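Local coordinates for conserved hypothetical protein, putative anti-sigma factor (Parabacteroides distasonis, PDB 4M0N) that probably acts as a membrane-bound anti-sigma factor of the FecR type, this chain being the part that carries the FecR and FecR C-terminal domains, at residues V33-G38 with R60-E65; F80-R85 with A94-K99; M107-R112 with V116-P121. The protein carries 1 engineered substitution. All blocks are in the same frame, centred on the assembly; numbering follows the deposited sequence.

Contact 1 (V33-G38 with R60-E65); sequences VTLPDG and RLVEME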
loop_
_atom_site.group_PDB
_atom_site.type_symbol
_atom_site.label_atom_id
_atom_site.label_comp_id
_atom_site.label_asym_id
_atom_site.label_seq_id
_atom_site.Cartn_x
_atom_site.Cartn_y
_atom_site.Cartn_z
ATOM N N VAL A 33 -10.128 10.145 6.866
ATOM C CA VAL A 33 -11.307 10.870 6.462
ATOM C C VAL A 33 -12.527 9.986 6.537
ATOM O O VAL A 33 -12.471 8.781 6.301
ATOM C CB VAL A 33 -11.159 11.488 5.059
ATOM C CG1 VAL A 33 -11.077 10.410 4.009
ATOM C CG2 VAL A 33 -12.308 12.439 4.743
ATOM N N THR A 34 -13.637 10.592 6.909
ATOM C CA THR A 34 -14.884 9.902 6.873
ATOM C C THR A 34 -15.645 10.405 5.653
ATOM O O THR A 34 -15.877 11.614 5.494
ATOM C CB THR A 34 -15.675 10.114 8.156
ATOM O OG1 THR A 34 -14.867 9.705 9.251
ATOM C CG2 THR A 34 -16.915 9.297 8.147
ATOM N N LEU A 35 -16.042 9.471 4.800
ATOM C CA LEU A 35 -16.794 9.814 3.611
ATOM C C LEU A 35 -18.277 10.082 3.901
ATOM O O LEU A 35 -18.780 9.754 4.976
ATOM C CB LEU A 35 -16.637 8.692 2.577
ATOM C CG LEU A 35 -15.218 8.508 2.064
ATOM C CD1 LEU A 35 -15.150 7.313 1.131
ATOM C CD2 LEU A 35 -14.731 9.759 1.347
ATOM N N PRO A 36 -18.993 10.675 2.936
ATOM C CA PRO A 36 -20.411 11.029 3.141
ATOM C C PRO A 36 -21.325 9.869 3.514
ATOM O O PRO A 36 -22.385 10.093 4.105
ATOM C CB PRO A 36 -20.824 11.591 1.779
ATOM C CG PRO A 36 -19.561 12.098 1.188
ATOM C CD PRO A 36 -18.506 11.141 1.624
ATOM N N ASP A 37 -20.947 8.646 3.135
ATOM C CA ASP A 37 -21.720 7.461 3.477
ATOM C C ASP A 37 -21.322 6.871 4.837
ATOM O O ASP A 37 -21.850 5.829 5.225
ATOM C CB ASP A 37 -21.512 6.380 2.399
ATOM C CG ASP A 37 -20.086 5.860 2.368
ATOM O OD1 ASP A 37 -19.197 6.604 2.823
ATOM O OD2 ASP A 37 -19.863 4.705 1.915
ATOM N N GLY A 38 -20.344 7.476 5.512
ATOM C CA GLY A 38 -19.856 6.944 6.788
ATOM C C GLY A 38 -18.654 6.015 6.681
ATOM O O GLY A 38 -18.128 5.555 7.692
ATOM N N ARG A 60 -21.173 4.073 -5.013
ATOM C CA ARG A 60 -20.353 4.961 -4.238
ATOM C C ARG A 60 -18.935 4.828 -4.803
ATOM O O ARG A 60 -18.238 3.893 -4.454
ATOM C CB ARG A 60 -20.373 4.515 -2.781
ATOM C CG ARG A 60 -21.728 4.679 -2.123
ATOM C CD ARG A 60 -21.740 4.081 -0.728
ATOM N NE ARG A 60 -21.759 2.636 -0.761
ATOM C CZ ARG A 60 -21.463 1.839 0.268
ATOM N NH1 ARG A 60 -21.086 2.335 1.435
ATOM N NH2 ARG A 60 -21.572 0.522 0.149
ATOM N N LEU A 61 -18.522 5.770 -5.650
ATOM C CA LEU A 61 -17.240 5.685 -6.358
ATOM C C LEU A 61 -16.207 6.668 -5.836
ATOM O O LEU A 61 -16.484 7.856 -5.719
ATOM C CB LEU A 61 -17.454 5.979 -7.843
ATOM C CG LEU A 61 -16.190 5.992 -8.718
ATOM C CD1 LEU A 61 -15.673 4.580 -8.881
ATOM C CD2 LEU A 61 -16.555 6.604 -10.059
ATOM N N VAL A 62 -15.010 6.169 -5.538
ATOM C CA VAL A 62 -13.858 7.004 -5.250
ATOM C C VAL A 62 -12.700 6.562 -6.161
ATOM O O VAL A 62 -12.692 5.426 -6.687
ATOM C CB VAL A 62 -13.489 7.038 -3.759
ATOM C CG1 VAL A 62 -14.710 7.406 -2.906
ATOM C CG2 VAL A 62 -12.870 5.729 -3.292
ATOM N N GLU A 63 -11.791 7.494 -6.423
ATOM C CA GLU A 63 -10.590 7.224 -7.212
ATOM C C GLU A 63 -9.405 7.432 -6.318
ATOM O O GLU A 63 -9.374 8.376 -5.527
ATOM C CB GLU A 63 -10.475 8.141 -8.440
ATOM C CG GLU A 63 -11.483 7.842 -9.541
ATOM C CD GLU A 63 -11.357 8.795 -10.725
ATOM O OE1 GLU A 63 -10.697 9.834 -10.598
ATOM O OE2 GLU A 63 -11.951 8.506 -11.772
ATOM N N MET A 64 -8.426 6.536 -6.400
ATOM C CA MET A 64 -7.303 6.631 -5.533
ATOM C C MET A 64 -6.036 6.171 -6.219
ATOM O O MET A 64 -6.053 5.248 -7.031
ATOM C CB MET A 64 -7.574 5.785 -4.281
ATOM C CG MET A 64 -6.549 5.980 -3.192
ATOM S SD MET A 64 -5.143 4.854 -3.206
ATOM C CE MET A 64 -6.011 3.313 -2.886
ATOM N N GLU A 65 -4.942 6.844 -5.907
ATOM C CA GLU A 65 -3.612 6.431 -6.261
ATOM C C GLU A 65 -2.731 6.579 -5.036
ATOM O O GLU A 65 -2.705 7.654 -4.395
ATOM C CB GLU A 65 -3.109 7.278 -7.438
ATOM C CG GLU A 65 -1.731 6.918 -7.935
ATOM C CD GLU A 65 -0.651 7.601 -7.134
ATOM O OE1 GLU A 65 -0.672 8.866 -7.006
ATOM O OE2 GLU A 65 0.225 6.890 -6.649
#
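Leu35, just past the end of strand 31-34, drops its CD1 methyl onto CG1 of Val62, 4.1 Å away, the two side chains crossing at a slant. Tyr51 touches both residues, and Phe80 adds its ring to the Leu35 side. At Leu35 the chain enters a type I beta turn that runs to Gly38 and is closed by the bond from Gly38 N to Leu35 O, at 2.8 Å. This turn joins strands 31-34 and 40-43 as a beta hairpin in one sheet of the FecR domain, while strand 60-65 belongs to the sheet facing it; the hairpin turn thus brings Asp37 to Arg60 of the opposing sheet. Asp37, inside the turn, has CG wedged between backbone N and carbonyl carbon (chi1 66°). Its OD2 receives Arg60 NH1 in a salt bridge of 2.7 Å, through the anti lone pair. The bond is bent, with an N-H...O angle of 144°, and the carboxylate stands 68° from the guanidinium plane. Thr39 OG1 shares that same oxygen. Arg60 itself is gripped by backbone carbonyls: NH1 also reaches Met73 O, while NH2 serves Lys78 O and Leu92 O. A leucine in place of Arg60 would probably leave Asp37 without its charge partner, and the carbonyls of Met73, Lys78 and Leu92 without this donor.

Contact 2 (F80-R85 with A94-K99); sequences FIVRTR and ASFNVK. Engineered in segment 94-99: Ala94 (natural residue Thr).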
loop_
_atom_site.group_PDB
_atom_site.type_symbol
_atom_site.label_atom_id
_atom_site.label_comp_id
_atom_site.label_asym_id
_atom_site.label_seq_id
_atom_site.Cartn_x
_atom_site.Cartn_y
_atom_site.Cartn_z
ATOM N N PHE A 80 -19.744 -0.018 -3.306
ATOM C CA PHE A 80 -18.680 0.959 -3.137
ATOM C C PHE A 80 -17.546 0.515 -4.047
ATOM O O PHE A 80 -17.177 -0.645 -4.001
ATOM C CB PHE A 80 -18.204 0.918 -1.683
ATOM C CG PHE A 80 -17.273 2.024 -1.319
ATOM C CD1 PHE A 80 -15.908 1.951 -1.627
ATOM C CD2 PHE A 80 -17.746 3.135 -0.628
ATOM C CE1 PHE A 80 -15.060 2.990 -1.274
ATOM C CE2 PHE A 80 -16.899 4.177 -0.289
ATOM C CZ PHE A 80 -15.550 4.103 -0.603
ATOM N N ILE A 81 -17.019 1.430 -4.849
ATOM C CA ILE A 81 -15.924 1.098 -5.759
ATOM C C ILE A 81 -14.720 1.980 -5.507
ATOM O O ILE A 81 -14.801 3.231 -5.558
ATOM C CB ILE A 81 -16.354 1.206 -7.222
ATOM C CG1 ILE A 81 -17.467 0.208 -7.522
ATOM C CG2 ILE A 81 -15.132 0.993 -8.120
ATOM C CD1 ILE A 81 -17.966 0.239 -8.952
ATOM N N VAL A 82 -13.592 1.341 -5.230
ATOM C CA VAL A 82 -12.330 2.071 -5.208
ATOM C C VAL A 82 -11.704 1.854 -6.586
ATOM O O VAL A 82 -11.332 0.738 -6.940
ATOM C CB VAL A 82 -11.380 1.568 -4.123
ATOM C CG1 VAL A 82 -10.029 2.301 -4.252
ATOM C CG2 VAL A 82 -11.989 1.741 -2.740
ATOM N N ARG A 83 -11.616 2.923 -7.352
ATOM C CA ARG A 83 -11.084 2.874 -8.705
ATOM C C ARG A 83 -9.641 3.314 -8.718
ATOM O O ARG A 83 -9.302 4.475 -8.419
ATOM C CB ARG A 83 -11.903 3.758 -9.643
ATOM C CG ARG A 83 -11.351 3.866 -11.065
ATOM C CD ARG A 83 -12.467 4.232 -12.027
ATOM N NE ARG A 83 -13.444 3.161 -12.091
ATOM C CZ ARG A 83 -14.708 3.300 -12.475
ATOM N NH1 ARG A 83 -15.172 4.475 -12.899
ATOM N NH2 ARG A 83 -15.505 2.232 -12.484
ATOM N N THR A 84 -8.800 2.353 -9.051
ATOM C CA THR A 84 -7.412 2.594 -9.295
ATOM C C THR A 84 -7.097 2.350 -10.766
ATOM O O THR A 84 -7.884 1.767 -11.518
ATOM C CB THR A 84 -6.519 1.698 -8.452
ATOM O OG1 THR A 84 -6.571 0.357 -8.964
ATOM C CG2 THR A 84 -6.917 1.729 -7.006
ATOM N N ARG A 85 -5.933 2.820 -11.165
ATOM C CA ARG A 85 -5.546 2.652 -12.543
ATOM C C ARG A 85 -5.619 1.182 -12.964
ATOM O O ARG A 85 -6.051 0.895 -14.080
ATOM C CB ARG A 85 -4.150 3.214 -12.789
ATOM C CG ARG A 85 -3.740 3.163 -14.264
ATOM C CD ARG A 85 -2.282 3.560 -14.487
ATOM N NE ARG A 85 -1.311 2.675 -13.825
ATOM C CZ ARG A 85 -0.810 1.540 -14.324
ATOM N NH1 ARG A 85 -1.168 1.090 -15.525
ATOM N NH2 ARG A 85 0.072 0.840 -13.613
ATOM N N ALA A 94 -17.182 -4.048 3.542
ATOM C CA ALA A 94 -15.954 -4.788 3.808
ATOM C C ALA A 94 -14.895 -3.821 4.284
ATOM O O ALA A 94 -15.045 -2.615 4.093
ATOM C CB ALA A 94 -15.462 -5.468 2.546
ATOM N N SER A 95 -13.850 -4.320 4.919
ATOM C CA SER A 95 -12.698 -3.462 5.197
ATOM C C SER A 95 -11.500 -4.094 4.547
ATOM O O SER A 95 -11.285 -5.303 4.613
ATOM C CB SER A 95 -12.482 -3.167 6.684
ATOM O OG SER A 95 -12.068 -4.299 7.458
ATOM N N PHE A 96 -10.724 -3.259 3.893
ATOM C CA PHE A 96 -9.651 -3.759 3.041
ATOM C C PHE A 96 -8.644 -2.677 2.740
ATOM O O PHE A 96 -8.972 -1.473 2.758
ATOM C CB PHE A 96 -10.217 -4.298 1.736
ATOM C CG PHE A 96 -11.052 -3.287 0.994
ATOM C CD1 PHE A 96 -12.379 -3.068 1.339
ATOM C CD2 PHE A 96 -10.506 -2.547 -0.032
ATOM C CE1 PHE A 96 -13.130 -2.099 0.686
ATOM C CE2 PHE A 96 -11.253 -1.549 -0.677
ATOM C CZ PHE A 96 -12.580 -1.353 -0.327
ATOM N N ASN A 97 -7.416 -3.135 2.481
ATOM C CA ASN A 97 -6.313 -2.284 2.059
ATOM C C ASN A 97 -6.084 -2.347 0.571
ATOM O O ASN A 97 -6.103 -3.404 -0.030
ATOM C CB ASN A 97 -5.016 -2.772 2.734
ATOM C CG ASN A 97 -3.945 -1.719 2.785
ATOM O OD1 ASN A 97 -4.009 -0.783 3.606
ATOM N ND2 ASN A 97 -2.893 -1.908 1.983
ATOM N N VAL A 98 -5.840 -1.180 -0.028
ATOM C CA VAL A 98 -5.472 -1.091 -1.433
ATOM C C VAL A 98 -4.163 -0.331 -1.480
ATOM O O VAL A 98 -4.082 0.826 -1.074
ATOM C CB VAL A 98 -6.514 -0.314 -2.246
ATOM C CG1 VAL A 98 -6.113 -0.279 -3.679
ATOM C CG2 VAL A 98 -7.904 -0.934 -2.093
ATOM N N LYS A 99 -3.141 -1.026 -1.938
ATOM C CA LYS A 99 -1.807 -0.424 -2.065
ATOM C C LYS A 99 -1.517 -0.350 -3.535
ATOM O O LYS A 99 -1.258 -1.381 -4.192
ATOM C CB LYS A 99 -0.761 -1.235 -1.336
ATOM C CG LYS A 99 0.583 -0.538 -1.357
ATOM C CD LYS A 99 1.605 -1.320 -0.602
ATOM C CE LYS A 99 2.931 -0.575 -0.662
ATOM N NZ LYS A 99 3.835 -1.257 0.290
#
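Thr84 OG1 spends its hydrogen bond on the carbonyl oxygen of Ala87, within its own connection to the next strand, which helps to hold the side chain in its rotation. With OG1 set between backbone N and carbonyl carbon (chi1 73°), the CG2 methyl is left to face the opposing strand, where it lies 4.0 Å from Val98 CG1. The two side chains meet at a slant. Polar and apolar contacts are thus divided between two branches of one residue. No hydrogen bond crosses between 80-85 and 94-99, and the rest of the contact is wholly hydrocarbon. Val82 CG1 stands 4.4 Å from Val98 CG2, a looser approach. The other Val82 methyl, CG2, comes from the opposite direction to the Phe96 side chain and meets the rim of the ring, near its plane, at 4.0 Å from CE2 and equally far from CZ. Val98 CG2 lies at the edge of that ring as well, so the two valines border the phenylalanine without covering its faces. The Phe96 ring also meets Phe70, their planes only about 15° apart, and Val89 and Val91 touch it too. In the sandwich, strand 80-83 runs between 60-65 and 88-91 in one sheet, and 94-100 between 67-72 and 106-111 in the other; on the outer side of the latter, Lys99 forms a salt bridge to Asp173 of helix 167-178.

Contact 3 (M107-R112 with V116-P121); sequences MAVSVR and VEVDMP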
loop_
_atom_site.group_PDB
_atom_site.type_symbol
_atom_site.label_atom_id
_atom_site.label_comp_id
_atom_site.label_asym_id
_atom_site.label_seq_id
_atom_site.Cartn_x
_atom_site.Cartn_y
_atom_site.Cartn_z
ATOM N N MET A 107 1.069 -3.701 -7.041
ATOM C CA MET A 107 -0.171 -3.242 -6.467
ATOM C C MET A 107 -0.797 -4.422 -5.716
ATOM O O MET A 107 -0.654 -5.553 -6.131
ATOM C CB MET A 107 -1.069 -2.757 -7.595
ATOM C CG MET A 107 -2.455 -2.345 -7.225
ATOM S SD MET A 107 -3.687 -3.642 -7.349
ATOM C CE MET A 107 -5.108 -2.561 -7.176
ATOM N N ALA A 108 -1.391 -4.158 -4.567
ATOM C CA ALA A 108 -1.989 -5.239 -3.788
ATOM C C ALA A 108 -3.248 -4.806 -3.087
ATOM O O ALA A 108 -3.329 -3.698 -2.520
ATOM C CB ALA A 108 -1.029 -5.791 -2.754
ATOM N N VAL A 109 -4.228 -5.713 -3.105
ATOM C CA VAL A 109 -5.465 -5.558 -2.370
ATOM C C VAL A 109 -5.561 -6.683 -1.352
ATOM O O VAL A 109 -5.379 -7.844 -1.687
ATOM C CB VAL A 109 -6.684 -5.624 -3.320
ATOM C CG1 VAL A 109 -7.993 -5.546 -2.558
ATOM C CG2 VAL A 109 -6.574 -4.523 -4.378
ATOM N N SER A 110 -5.786 -6.310 -0.097
ATOM C CA SER A 110 -5.717 -7.245 1.040
ATOM C C SER A 110 -6.946 -7.047 1.899
ATOM O O SER A 110 -7.241 -5.928 2.319
ATOM C CB SER A 110 -4.483 -6.968 1.875
ATOM O OG SER A 110 -3.281 -6.900 1.102
ATOM N N VAL A 111 -7.688 -8.126 2.148
ATOM C CA VAL A 111 -8.984 -8.026 2.806
ATOM C C VAL A 111 -8.850 -8.294 4.298
ATOM O O VAL A 111 -8.266 -9.288 4.699
ATOM C CB VAL A 111 -10.005 -9.034 2.228
ATOM C CG1 VAL A 111 -11.349 -8.878 2.905
ATOM C CG2 VAL A 111 -10.112 -8.873 0.719
ATOM N N ARG A 112 -9.344 -7.368 5.105
ATOM C CA ARG A 112 -9.365 -7.540 6.543
ATOM C C ARG A 112 -10.676 -8.164 7.027
ATOM O O ARG A 112 -10.677 -9.125 7.798
ATOM C CB ARG A 112 -9.151 -6.212 7.232
ATOM C CG ARG A 112 -9.078 -6.311 8.744
ATOM C CD ARG A 112 -7.638 -6.468 9.179
ATOM N NE ARG A 112 -7.454 -6.396 10.623
ATOM C CZ ARG A 112 -7.645 -7.407 11.472
ATOM N NH1 ARG A 112 -8.017 -8.612 11.050
ATOM N NH2 ARG A 112 -7.441 -7.208 12.772
ATOM N N VAL A 116 -14.661 -8.946 -0.967
ATOM C CA VAL A 116 -14.217 -7.926 -1.883
ATOM C C VAL A 116 -14.082 -8.513 -3.293
ATOM O O VAL A 116 -13.550 -9.609 -3.462
ATOM C CB VAL A 116 -12.846 -7.413 -1.407
ATOM C CG1 VAL A 116 -12.255 -6.460 -2.382
ATOM C CG2 VAL A 116 -12.978 -6.791 -0.008
ATOM N N GLU A 117 -14.549 -7.772 -4.296
ATOM C CA GLU A 117 -14.346 -8.183 -5.698
ATOM C C GLU A 117 -13.315 -7.256 -6.329
ATOM O O GLU A 117 -13.420 -6.059 -6.212
ATOM C CB GLU A 117 -15.648 -8.075 -6.494
ATOM C CG GLU A 117 -15.541 -8.522 -7.937
ATOM C CD GLU A 117 -16.879 -8.537 -8.686
ATOM O OE1 GLU A 117 -17.803 -9.239 -8.239
ATOM O OE2 GLU A 117 -16.991 -7.864 -9.729
ATOM N N VAL A 118 -12.336 -7.828 -7.014
ATOM C CA VAL A 118 -11.331 -7.062 -7.691
ATOM C C VAL A 118 -11.492 -7.277 -9.175
ATOM O O VAL A 118 -11.296 -8.385 -9.686
ATOM C CB VAL A 118 -9.924 -7.478 -7.244
ATOM C CG1 VAL A 118 -8.880 -6.627 -7.958
ATOM C CG2 VAL A 118 -9.781 -7.332 -5.721
ATOM N N ASP A 119 -11.811 -6.196 -9.882
ATOM C CA ASP A 119 -12.095 -6.269 -11.280
ATOM C C ASP A 119 -10.952 -5.622 -12.040
ATOM O O ASP A 119 -10.671 -4.437 -11.873
ATOM C CB ASP A 119 -13.371 -5.510 -11.603
ATOM C CG ASP A 119 -14.576 -6.042 -10.885
ATOM O OD1 ASP A 119 -14.716 -7.278 -10.780
ATOM O OD2 ASP A 119 -15.416 -5.220 -10.437
ATOM N N MET A 120 -10.336 -6.412 -12.912
ATOM C CA MET A 120 -9.215 -5.994 -13.747
ATOM C C MET A 120 -9.631 -6.295 -15.194
ATOM O O MET A 120 -10.603 -7.009 -15.440
ATOM C CB MET A 120 -7.934 -6.756 -13.344
ATOM C CG MET A 120 -7.364 -6.409 -11.959
ATOM S SD MET A 120 -6.408 -7.712 -11.188
ATOM C CE MET A 120 -7.665 -8.958 -10.812
ATOM N N PRO A 121 -8.925 -5.719 -16.166
ATOM C CA PRO A 121 -9.357 -5.846 -17.551
ATOM C C PRO A 121 -9.660 -7.288 -17.972
ATOM O O PRO A 121 -10.697 -7.587 -18.583
ATOM C CB PRO A 121 -8.171 -5.256 -18.322
ATOM C CG PRO A 121 -7.611 -4.236 -17.387
ATOM C CD PRO A 121 -7.723 -4.872 -16.027
#
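Val116 opens its strand by pushing CG2 against Val111 CG2, at 3.6 Å the tightest approach between 107-112 and 116-121. The same methyl lies 3.9 Å from Val111 CG1, and so sits against both branches of its partner. Its placement follows from the torsion: CG1 is anti to the backbone N (chi1 174°), which turns CG2 away from the carbonyl carbon and toward Val111. The two valines slide past one another in opposite directions, with Val111 CG2 also lying 3.8 Å from Val116 CB, alongside its stem. CG1 of Val116 makes a weaker approach to Val109 CG1, at 4.4 Å. Around Val116 the wall is completed by Val89, Val91 and Phe96, together with Ala94, an engineered residue in place of threonine. Two positions further on, Val118 shows a different geometry: its CG2 and Val109 CG1 point at each other tip to tip, 4.0 Å apart. Leu127 of strand 123-127 touches both Val111 and Val118 and so spans the interface at its flank. The groups that meet across the two segments are valine side chains, and no hydrogen bond links them. Their axes nonetheless run nearly antiparallel, at 166°, and pass 9.0 Å apart, a separation belonging to facing sheets and not to neighbours in one sheet. Since the chain turns a corner at Arg112, strands 106-111 and 116-120 form a beta arch, which here carries the chain from one sheet of the FecR-domain sandwich to the other, with the valines packed between them.

Overall arrangement
All three contacts are buried and bridge the same two facing sheets of the FecR domain. Contacts 2 and 3, their centres about 7 Å apart, rely on aliphatic and aromatic side chains where strand faces strand; backbone bonds such as Asn97 N to Ser110 O, 2.8 Å, join strands 94-100 and 106-111 in one sheet. Contact 1, its centre about 17 Å from that of the chain, lies at the turn after strand 31-34, where Asp37 is partly exposed and a salt bridge supplements a single apolar touch. Strands 60-65 and 80-83, side by side in the other sheet, join it directly to contact 2, whereas contacts 1 and 3 do not touch. Charge thus enters where a hairpin turn meets a strand.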